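Local coordinates for protein prefoldin beta subunit 1 (PDB 2ZQM) that acts as a molecular chaperone that stabilises a range of proteins and seems to serve ATP-independent, HSP70-like de novo folding in archaea, at residues M11-V25 against E93-I107. Sequence-based numbering, arbitrary orientation.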
ATOM      1  N   MET A  11       5.689 -34.618   9.321  1.00 14.03           N
ATOM      2  CA  MET A  11       4.722 -34.523   8.244  1.00 12.68           C
ATOM      3  C   MET A  11       3.731 -33.406   8.566  1.00 14.54           C
ATOM      4  O   MET A  11       3.331 -32.642   7.690  1.00 13.02           O
ATOM      5  CB  MET A  11       3.967 -35.843   8.107  1.00 14.43           C
ATOM      6  CG  MET A  11       4.854 -37.062   7.909  1.00 21.94           C
ATOM      7  SD  MET A  11       3.829 -38.568   7.831  1.00 27.65           S
ATOM      8  CE  MET A  11       3.657 -38.694   6.096  1.00 29.73           C
ATOM      9  N   LEU A  12       3.320 -33.319   9.824  1.00 13.11           N
ATOM     10  CA  LEU A  12       2.372 -32.270  10.206  1.00 15.49           C
ATOM     11  C   LEU A  12       2.985 -30.887   9.975  1.00 16.84           C
ATOM     12  O   LEU A  12       2.298 -29.950   9.550  1.00 17.95           O
ATOM     13  CB  LEU A  12       1.953 -32.445  11.671  1.00 14.57           C
ATOM     14  CG  LEU A  12       1.002 -33.641  11.842  1.00 17.65           C
ATOM     15  CD1 LEU A  12       0.903 -34.045  13.307  1.00 18.57           C
ATOM     16  CD2 LEU A  12      -0.362 -33.275  11.280  1.00 19.63           C
ATOM     17  N   GLY A  13       4.283 -30.768  10.246  1.00 17.26           N
ATOM     18  CA  GLY A  13       4.968 -29.501  10.050  1.00 15.04           C
ATOM     19  C   GLY A  13       5.045 -29.179   8.572  1.00 16.90           C
ATOM     20  O   GLY A  13       4.807 -28.044   8.171  1.00 15.22           O
ATOM     21  N   GLN A  14       5.360 -30.177   7.751  1.00 13.44           N
ATOM     22  CA  GLN A  14       5.459 -29.944   6.314  1.00 13.20           C
ATOM     23  C   GLN A  14       4.082 -29.615   5.751  1.00 14.97           C
ATOM     24  O   GLN A  14       3.968 -28.805   4.835  1.00 14.78           O
ATOM     25  CB  GLN A  14       6.062 -31.170   5.610  1.00 15.98           C
ATOM     26  CG  GLN A  14       6.279 -31.004   4.085  1.00 23.09           C
ATOM     27  CD  GLN A  14       7.210 -29.840   3.723  1.00 23.61           C
ATOM     28  OE1 GLN A  14       8.228 -29.620   4.378  1.00 27.56           O
ATOM     29  NE2 GLN A  14       6.867 -29.103   2.663  1.00 20.96           N
ATOM     30  N   LEU A  15       3.034 -30.221   6.311  1.00 15.31           N
ATOM     31  CA  LEU A  15       1.677 -29.963   5.837  1.00 15.37           C
ATOM     32  C   LEU A  15       1.387 -28.472   6.029  1.00 19.88           C
ATOM     33  O   LEU A  15       0.853 -27.811   5.141  1.00 19.48           O
ATOM     34  CB  LEU A  15       0.665 -30.817   6.608  1.00 16.51           C
ATOM     35  CG  LEU A  15      -0.802 -30.733   6.173  1.00 17.80           C
ATOM     36  CD1 LEU A  15      -1.026 -31.554   4.918  1.00 14.71           C
ATOM     37  CD2 LEU A  15      -1.685 -31.269   7.288  1.00 19.96           C
ATOM     38  N   GLU A  16       1.763 -27.937   7.185  1.00 17.54           N
ATOM     39  CA  GLU A  16       1.559 -26.517   7.448  1.00 15.55           C
ATOM     40  C   GLU A  16       2.413 -25.651   6.507  1.00 18.13           C
ATOM     41  O   GLU A  16       1.984 -24.577   6.095  1.00 17.81           O
ATOM     42  CB  GLU A  16       1.907 -26.200   8.905  1.00 16.55           C
ATOM     43  CG  GLU A  16       1.851 -24.717   9.239  1.00 29.10           C
ATOM     44  CD  GLU A  16       2.063 -24.448  10.718  0.40 27.25           C
ATOM     45  OE1 GLU A  16       1.140 -24.728  11.509  0.40 29.02           O
ATOM     46  OE2 GLU A  16       3.156 -23.967  11.087  0.40 29.13           O
ATOM     47  N   SER A  17       3.625 -26.105   6.179  1.00 16.52           N
ATOM     48  CA  SER A  17       4.478 -25.343   5.264  1.00 16.96           C
ATOM     49  C   SER A  17       3.823 -25.290   3.885  1.00 17.92           C
ATOM     50  O   SER A  17       3.828 -24.247   3.225  1.00 17.22           O
ATOM     51  CB  SER A  17       5.868 -25.986   5.162  1.00 14.47           C
ATOM     52  OG  SER A  17       6.537 -25.941   6.423  1.00 17.46           O
ATOM     53  N   TYR A  18       3.268 -26.414   3.443  1.00 15.24           N
ATOM     54  CA  TYR A  18       2.588 -26.458   2.152  1.00 15.83           C
ATOM     55  C   TYR A  18       1.364 -25.545   2.163  1.00 16.59           C
ATOM     56  O   TYR A  18       1.049 -24.898   1.165  1.00 15.54           O
ATOM     57  CB  TYR A  18       2.111 -27.877   1.833  1.00 15.22           C
ATOM     58  CG  TYR A  18       3.181 -28.834   1.331  1.00 17.20           C
ATOM     59  CD1 TYR A  18       4.190 -28.404   0.455  1.00 17.34           C
ATOM     60  CD2 TYR A  18       3.114 -30.194   1.642  1.00 19.23           C
ATOM     61  CE1 TYR A  18       5.096 -29.317  -0.105  1.00 16.81           C
ATOM     62  CE2 TYR A  18       4.008 -31.110   1.087  1.00 18.90           C
ATOM     63  CZ  TYR A  18       4.991 -30.671   0.217  1.00 19.99           C
ATOM     64  OH  TYR A  18       5.847 -31.601  -0.337  1.00 20.92           O
ATOM     65  N   GLN A  19       0.652 -25.518   3.285  1.00 16.21           N
ATOM     66  CA  GLN A  19      -0.541 -24.677   3.383  1.00 16.02           C
ATOM     67  C   GLN A  19      -0.172 -23.216   3.236  1.00 15.47           C
ATOM     68  O   GLN A  19      -0.874 -22.469   2.565  1.00 17.23           O
ATOM     69  CB  GLN A  19      -1.250 -24.915   4.715  1.00 20.22           C
ATOM     70  CG  GLN A  19      -2.032 -26.231   4.748  1.00 24.50           C
ATOM     71  CD  GLN A  19      -2.429 -26.640   6.159  1.00 32.33           C
ATOM     72  OE1 GLN A  19      -3.283 -27.510   6.355  1.00 34.10           O
ATOM     73  NE2 GLN A  19      -1.797 -26.025   7.148  1.00 31.42           N
ATOM     74  N   GLN A  20       0.929 -22.808   3.864  1.00 16.32           N
ATOM     75  CA  GLN A  20       1.368 -21.426   3.760  1.00 16.55           C
ATOM     76  C   GLN A  20       1.805 -21.151   2.316  1.00 19.10           C
ATOM     77  O   GLN A  20       1.516 -20.090   1.763  1.00 17.74           O
ATOM     78  CB  GLN A  20       2.516 -21.158   4.731  1.00 15.11           C
ATOM     79  CG  GLN A  20       2.150 -21.418   6.199  1.00 20.35           C
ATOM     80  CD  GLN A  20       3.353 -21.365   7.123  1.00 28.49           C
ATOM     81  OE1 GLN A  20       4.495 -21.400   6.673  1.00 30.46           O
ATOM     82  NE2 GLN A  20       3.099 -21.297   8.427  1.00 29.15           N
ATOM     83  N   GLN A  21       2.499 -22.110   1.707  1.00 17.07           N
ATOM     84  CA  GLN A  21       2.949 -21.965   0.328  1.00 12.68           C
ATOM     85  C   GLN A  21       1.737 -21.844  -0.614  1.00 15.96           C
ATOM     86  O   GLN A  21       1.740 -21.029  -1.536  1.00 18.61           O
ATOM     87  CB  GLN A  21       3.827 -23.164  -0.053  1.00 16.27           C
ATOM     88  CG  GLN A  21       5.233 -23.128   0.564  1.00 18.19           C
ATOM     89  CD  GLN A  21       5.948 -24.481   0.521  1.00 21.29           C
ATOM     90  OE1 GLN A  21       5.627 -25.332  -0.303  1.00 16.22           O
ATOM     91  NE2 GLN A  21       6.925 -24.674   1.408  1.00 12.50           N
ATOM     92  N   LEU A  22       0.693 -22.634  -0.372  1.00 17.11           N
ATOM     93  CA  LEU A  22      -0.508 -22.576  -1.217  1.00 17.18           C
ATOM     94  C   LEU A  22      -1.203 -21.222  -1.056  1.00 19.02           C
ATOM     95  O   LEU A  22      -1.703 -20.634  -2.019  1.00 15.75           O
ATOM     96  CB  LEU A  22      -1.482 -23.706  -0.853  1.00 14.01           C
ATOM     97  CG  LEU A  22      -2.853 -23.711  -1.547  1.00 15.98           C
ATOM     98  CD1 LEU A  22      -2.692 -23.942  -3.036  1.00 16.54           C
ATOM     99  CD2 LEU A  22      -3.727 -24.805  -0.947  1.00 20.06           C
ATOM    100  N   GLN A  23      -1.255 -20.740   0.174  1.00 16.22           N
ATOM    101  CA  GLN A  23      -1.868 -19.450   0.439  1.00 18.86           C
ATOM    102  C   GLN A  23      -1.192 -18.385  -0.444  1.00 19.84           C
ATOM    103  O   GLN A  23      -1.861 -17.549  -1.057  1.00 21.14           O
ATOM    104  CB  GLN A  23      -1.691 -19.116   1.918  1.00 25.86           C
ATOM    105  CG  GLN A  23      -2.564 -18.002   2.442  1.00 41.64           C
ATOM    106  CD  GLN A  23      -2.301 -17.727   3.911  1.00 51.50           C
ATOM    107  OE1 GLN A  23      -2.221 -18.654   4.722  1.00 57.64           O
ATOM    108  NE2 GLN A  23      -2.166 -16.456   4.263  1.00 54.75           N
ATOM    109  N   LEU A  24       0.134 -18.423  -0.515  1.00 18.85           N
ATOM    110  CA  LEU A  24       0.874 -17.456  -1.324  1.00 16.05           C
ATOM    111  C   LEU A  24       0.569 -17.617  -2.816  1.00 17.52           C
ATOM    112  O   LEU A  24       0.282 -16.632  -3.514  1.00 17.47           O
ATOM    113  CB  LEU A  24       2.380 -17.602  -1.086  1.00 16.35           C
ATOM    114  CG  LEU A  24       3.307 -16.783  -1.998  1.00 14.77           C
ATOM    115  CD1 LEU A  24       3.054 -15.279  -1.814  1.00 19.04           C
ATOM    116  CD2 LEU A  24       4.760 -17.134  -1.681  1.00 14.53           C
ATOM    117  N   VAL A  25       0.624 -18.852  -3.307  1.00 15.99           N
ATOM    118  CA  VAL A  25       0.348 -19.113  -4.719  1.00 11.70           C
ATOM    119  C   VAL A  25      -1.041 -18.622  -5.086  1.00 16.13           C
ATOM    120  O   VAL A  25      -1.250 -18.039  -6.156  1.00 16.42           O
ATOM    121  CB  VAL A  25       0.470 -20.629  -5.045  1.00 14.90           C
ATOM    122  CG1 VAL A  25      -0.123 -20.941  -6.426  1.00 15.05           C
ATOM    123  CG2 VAL A  25       1.951 -21.037  -5.019  1.00 17.09           C
ATOM    124  N   GLU A  93      -0.661 -24.371  -8.246  1.00 15.67           N
ATOM    125  CA  GLU A  93      -1.729 -24.566  -7.266  1.00 18.61           C
ATOM    126  C   GLU A  93      -2.220 -26.014  -7.242  1.00 20.56           C
ATOM    127  O   GLU A  93      -2.369 -26.614  -6.173  1.00 22.05           O
ATOM    128  CB  GLU A  93      -2.904 -23.628  -7.562  1.00 17.72           C
ATOM    129  CG  GLU A  93      -4.147 -23.919  -6.724  1.00 22.26           C
ATOM    130  CD  GLU A  93      -5.307 -22.978  -7.025  1.00 30.96           C
ATOM    131  OE1 GLU A  93      -5.503 -22.617  -8.202  1.00 27.99           O
ATOM    132  OE2 GLU A  93      -6.037 -22.612  -6.083  1.00 28.74           O
ATOM    133  N   LYS A  94      -2.485 -26.565  -8.422  1.00 20.68           N
ATOM    134  CA  LYS A  94      -2.949 -27.946  -8.537  1.00 23.44           C
ATOM    135  C   LYS A  94      -1.912 -28.899  -7.938  1.00 20.33           C
ATOM    136  O   LYS A  94      -2.260 -29.858  -7.256  1.00 20.99           O
ATOM    137  CB  LYS A  94      -3.202 -28.296 -10.003  1.00 20.71           C
ATOM    138  N   LYS A  95      -0.635 -28.643  -8.192  1.00 21.10           N
ATOM    139  CA  LYS A  95       0.416 -29.484  -7.639  1.00 19.66           C
ATOM    140  C   LYS A  95       0.397 -29.424  -6.114  1.00 18.09           C
ATOM    141  O   LYS A  95       0.581 -30.438  -5.436  1.00 18.14           O
ATOM    142  CB  LYS A  95       1.791 -29.031  -8.114  1.00 19.36           C
ATOM    143  CG  LYS A  95       2.228 -29.579  -9.457  1.00 31.09           C
ATOM    144  CD  LYS A  95       3.661 -29.124  -9.753  1.00 31.01           C
ATOM    145  CE  LYS A  95       4.060 -29.413 -11.178  1.00 36.79           C
ATOM    146  NZ  LYS A  95       5.448 -28.957 -11.437  1.00 33.27           N
ATOM    147  N   LEU A  96       0.193 -28.231  -5.569  1.00 17.61           N
ATOM    148  CA  LEU A  96       0.180 -28.088  -4.116  1.00 22.93           C
ATOM    149  C   LEU A  96      -1.017 -28.777  -3.493  1.00 21.64           C
ATOM    150  O   LEU A  96      -0.897 -29.390  -2.433  1.00 18.61           O
ATOM    151  CB  LEU A  96       0.208 -26.616  -3.714  1.00 21.31           C
ATOM    152  CG  LEU A  96       1.615 -26.068  -3.471  1.00 28.38           C
ATOM    153  CD1 LEU A  96       1.589 -24.541  -3.449  1.00 25.57           C
ATOM    154  CD2 LEU A  96       2.155 -26.656  -2.158  1.00 23.26           C
ATOM    155  N   ASN A  97      -2.168 -28.688  -4.151  1.00 19.54           N
ATOM    156  CA  ASN A  97      -3.357 -29.340  -3.627  1.00 21.97           C
ATOM    157  C   ASN A  97      -3.153 -30.845  -3.589  1.00 23.12           C
ATOM    158  O   ASN A  97      -3.607 -31.514  -2.662  1.00 26.29           O
ATOM    159  CB  ASN A  97      -4.583 -29.011  -4.480  1.00 25.27           C
ATOM    160  CG  ASN A  97      -5.084 -27.605  -4.249  1.00 28.31           C
ATOM    161  OD1 ASN A  97      -5.071 -27.116  -3.125  1.00 32.83           O
ATOM    162  ND2 ASN A  97      -5.545 -26.955  -5.308  1.00 31.91           N
ATOM    163  N   GLU A  98      -2.473 -31.382  -4.597  1.00 24.95           N
ATOM    164  CA  GLU A  98      -2.233 -32.817  -4.643  1.00 24.08           C
ATOM    165  C   GLU A  98      -1.252 -33.233  -3.556  1.00 21.82           C
ATOM    166  O   GLU A  98      -1.407 -34.290  -2.946  1.00 22.66           O
ATOM    167  CB  GLU A  98      -1.706 -33.232  -6.017  1.00 28.63           C
ATOM    168  CG  GLU A  98      -1.456 -34.738  -6.178  1.00 43.59           C
ATOM    169  CD  GLU A  98      -2.688 -35.595  -5.866  1.00 51.13           C
ATOM    170  OE1 GLU A  98      -3.808 -35.218  -6.276  1.00 52.73           O
ATOM    171  OE2 GLU A  98      -2.533 -36.653  -5.218  1.00 51.98           O
ATOM    172  N   LYS A  99      -0.232 -32.422  -3.310  1.00 15.54           N
ATOM    173  CA  LYS A  99       0.719 -32.773  -2.255  1.00 17.49           C
ATOM    174  C   LYS A  99       0.027 -32.735  -0.899  1.00 22.05           C
ATOM    175  O   LYS A  99       0.284 -33.587  -0.041  1.00 22.86           O
ATOM    176  CB  LYS A  99       1.905 -31.816  -2.246  1.00 20.62           C
ATOM    177  CG  LYS A  99       2.781 -31.912  -3.483  1.00 25.12           C
ATOM    178  CD  LYS A  99       3.826 -30.821  -3.457  1.00 23.47           C
ATOM    179  CE  LYS A  99       4.824 -30.976  -4.575  1.00 26.86           C
ATOM    180  NZ  LYS A  99       5.852 -29.906  -4.460  1.00 22.06           N
ATOM    181  N   LEU A 100      -0.848 -31.746  -0.704  1.00 19.29           N
ATOM    182  CA  LEU A 100      -1.588 -31.615   0.550  1.00 20.48           C
ATOM    183  C   LEU A 100      -2.520 -32.808   0.735  1.00 22.51           C
ATOM    184  O   LEU A 100      -2.682 -33.317   1.847  1.00 18.02           O
ATOM    185  CB  LEU A 100      -2.391 -30.308   0.566  1.00 22.37           C
ATOM    186  CG  LEU A 100      -1.554 -29.037   0.790  1.00 23.12           C
ATOM    187  CD1 LEU A 100      -2.375 -27.789   0.452  1.00 15.90           C
ATOM    188  CD2 LEU A 100      -1.075 -29.006   2.230  1.00 18.23           C
ATOM    189  N   LYS A 101      -3.125 -33.259  -0.360  1.00 22.70           N
ATOM    190  CA  LYS A 101      -4.031 -34.408  -0.326  1.00 23.84           C
ATOM    191  C   LYS A 101      -3.255 -35.669   0.056  1.00 21.66           C
ATOM    192  O   LYS A 101      -3.644 -36.417   0.956  1.00 24.01           O
ATOM    193  CB  LYS A 101      -4.674 -34.600  -1.705  1.00 28.13           C
ATOM    194  CG  LYS A 101      -5.515 -35.864  -1.850  1.00 34.80           C
ATOM    195  CD  LYS A 101      -6.129 -35.955  -3.252  1.00 40.98           C
ATOM    196  CE  LYS A 101      -6.911 -37.252  -3.448  1.00 46.56           C
ATOM    197  NZ  LYS A 101      -7.526 -37.375  -4.807  1.00 48.28           N
ATOM    198  N   GLU A 102      -2.152 -35.903  -0.638  1.00 19.51           N
ATOM    199  CA  GLU A 102      -1.340 -37.072  -0.371  1.00 22.80           C
ATOM    200  C   GLU A 102      -0.705 -37.066   1.018  1.00 24.45           C
ATOM    201  O   GLU A 102      -0.655 -38.098   1.685  1.00 23.08           O
ATOM    202  CB  GLU A 102      -0.269 -37.205  -1.446  1.00 29.26           C
ATOM    203  CG  GLU A 102      -0.841 -37.601  -2.803  1.00 35.21           C
ATOM    204  CD  GLU A 102       0.215 -37.657  -3.884  1.00 45.77           C
ATOM    205  OE1 GLU A 102       1.409 -37.801  -3.538  1.00 46.88           O
ATOM    206  OE2 GLU A 102      -0.150 -37.569  -5.080  1.00 47.38           O
ATOM    207  N   LEU A 103      -0.226 -35.914   1.473  1.00 20.42           N
ATOM    208  CA  LEU A 103       0.393 -35.875   2.791  1.00 15.58           C
ATOM    209  C   LEU A 103      -0.665 -36.026   3.889  1.00 16.17           C
ATOM    210  O   LEU A 103      -0.413 -36.640   4.927  1.00 16.41           O
ATOM    211  CB  LEU A 103       1.184 -34.572   2.978  1.00 18.16           C
ATOM    212  CG  LEU A 103       1.985 -34.430   4.278  1.00 17.44           C
ATOM    213  CD1 LEU A 103       2.923 -35.616   4.482  1.00 17.63           C
ATOM    214  CD2 LEU A 103       2.779 -33.123   4.221  1.00 18.85           C
ATOM    215  N   THR A 104      -1.850 -35.472   3.669  1.00 19.08           N
ATOM    216  CA  THR A 104      -2.914 -35.602   4.657  1.00 19.55           C
ATOM    217  C   THR A 104      -3.289 -37.078   4.798  1.00 20.48           C
ATOM    218  O   THR A 104      -3.537 -37.566   5.901  1.00 23.90           O
ATOM    219  CB  THR A 104      -4.160 -34.801   4.242  1.00 26.23           C
ATOM    220  OG1 THR A 104      -3.849 -33.401   4.259  1.00 22.89           O
ATOM    221  CG2 THR A 104      -5.315 -35.063   5.209  1.00 28.32           C
ATOM    222  N   ALA A 105      -3.318 -37.787   3.676  1.00 21.14           N
ATOM    223  CA  ALA A 105      -3.665 -39.203   3.681  1.00 20.09           C
ATOM    224  C   ALA A 105      -2.604 -40.019   4.411  1.00 21.86           C
ATOM    225  O   ALA A 105      -2.930 -40.959   5.141  1.00 21.97           O
ATOM    226  CB  ALA A 105      -3.824 -39.702   2.262  1.00 20.10           C
ATOM    227  N   GLN A 106      -1.336 -39.660   4.230  1.00 19.49           N
ATOM    228  CA  GLN A 106      -0.257 -40.386   4.891  1.00 23.22           C
ATOM    229  C   GLN A 106      -0.320 -40.190   6.400  1.00 20.50           C
ATOM    230  O   GLN A 106      -0.106 -41.128   7.166  1.00 17.91           O
ATOM    231  CB  GLN A 106       1.104 -39.929   4.375  1.00 24.60           C
ATOM    232  CG  GLN A 106       1.260 -40.051   2.880  1.00 35.58           C
ATOM    233  CD  GLN A 106       2.574 -39.482   2.391  1.00 42.42           C
ATOM    234  OE1 GLN A 106       2.668 -39.007   1.261  1.00 51.14           O
ATOM    235  NE2 GLN A 106       3.601 -39.536   3.234  1.00 46.16           N
ATOM    236  N   ILE A 107      -0.603 -38.968   6.830  1.00 17.39           N
ATOM    237  CA  ILE A 107      -0.705 -38.692   8.259  1.00 17.58           C
ATOM    238  C   ILE A 107      -1.862 -39.496   8.869  1.00 22.82           C
ATOM    239  O   ILE A 107      -1.714 -40.109   9.926  1.00 20.56           O
ATOM    240  CB  ILE A 107      -0.956 -37.185   8.528  1.00 19.65           C
ATOM    241  CG1 ILE A 107       0.291 -36.372   8.161  1.00 13.10           C
ATOM    242  CG2 ILE A 107      -1.322 -36.970  10.006  1.00 19.32           C
ATOM    243  CD1 ILE A 107       0.011 -34.872   7.945  1.00 19.79           C
TER
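Tyr18 and Leu100 interlock as reciprocal knobs, each seated in a four-residue hole of the facing helix. Leu100 CD2 presses on Tyr18 CB at 3.4 Å, while Leu96 CD2 lies obliquely to the ring and Leu103 CD2 meets its edge. Leu15, Leu22, Leu96 and Leu103 repeat the scheme; Leu22, with CG anti to the backbone N (chi1 174°), carries CD2 to 3.6 Å from Leu100 CD1. Near the chain termini, Met11 CB rests on Ile107 CG1 (3.7 Å), and Leu12 CD2 reaches CD1 of the same isoleucine.

A CH-pi contact adds to this: Lys99 CB stands over one face of the Tyr18 ring, 4.3 Å from the centroid, with Gln14 NE2 over the opposite face. Replacing Tyr18 by an alanine would probably open a gap between Leu96 and Leu103 and leave the Lys99 methylenes without their aromatic surface.

Among the polar side chains, Thr104 OG1 donates to Leu100 O (2.7 Å) within its own helix while touching Leu15 CD1, and Glu93 forms a salt bridge with Lys29.

The axes of 11-25 and 93-107 approach to 9.9 Å, their N-to-C directions 159° apart. The contact thus illustrates knobs-into-holes packing in a prefoldin subunit's antiparallel coiled coil, near the N-terminal end of helix 6-47 and the C-terminal end of helix 68-111.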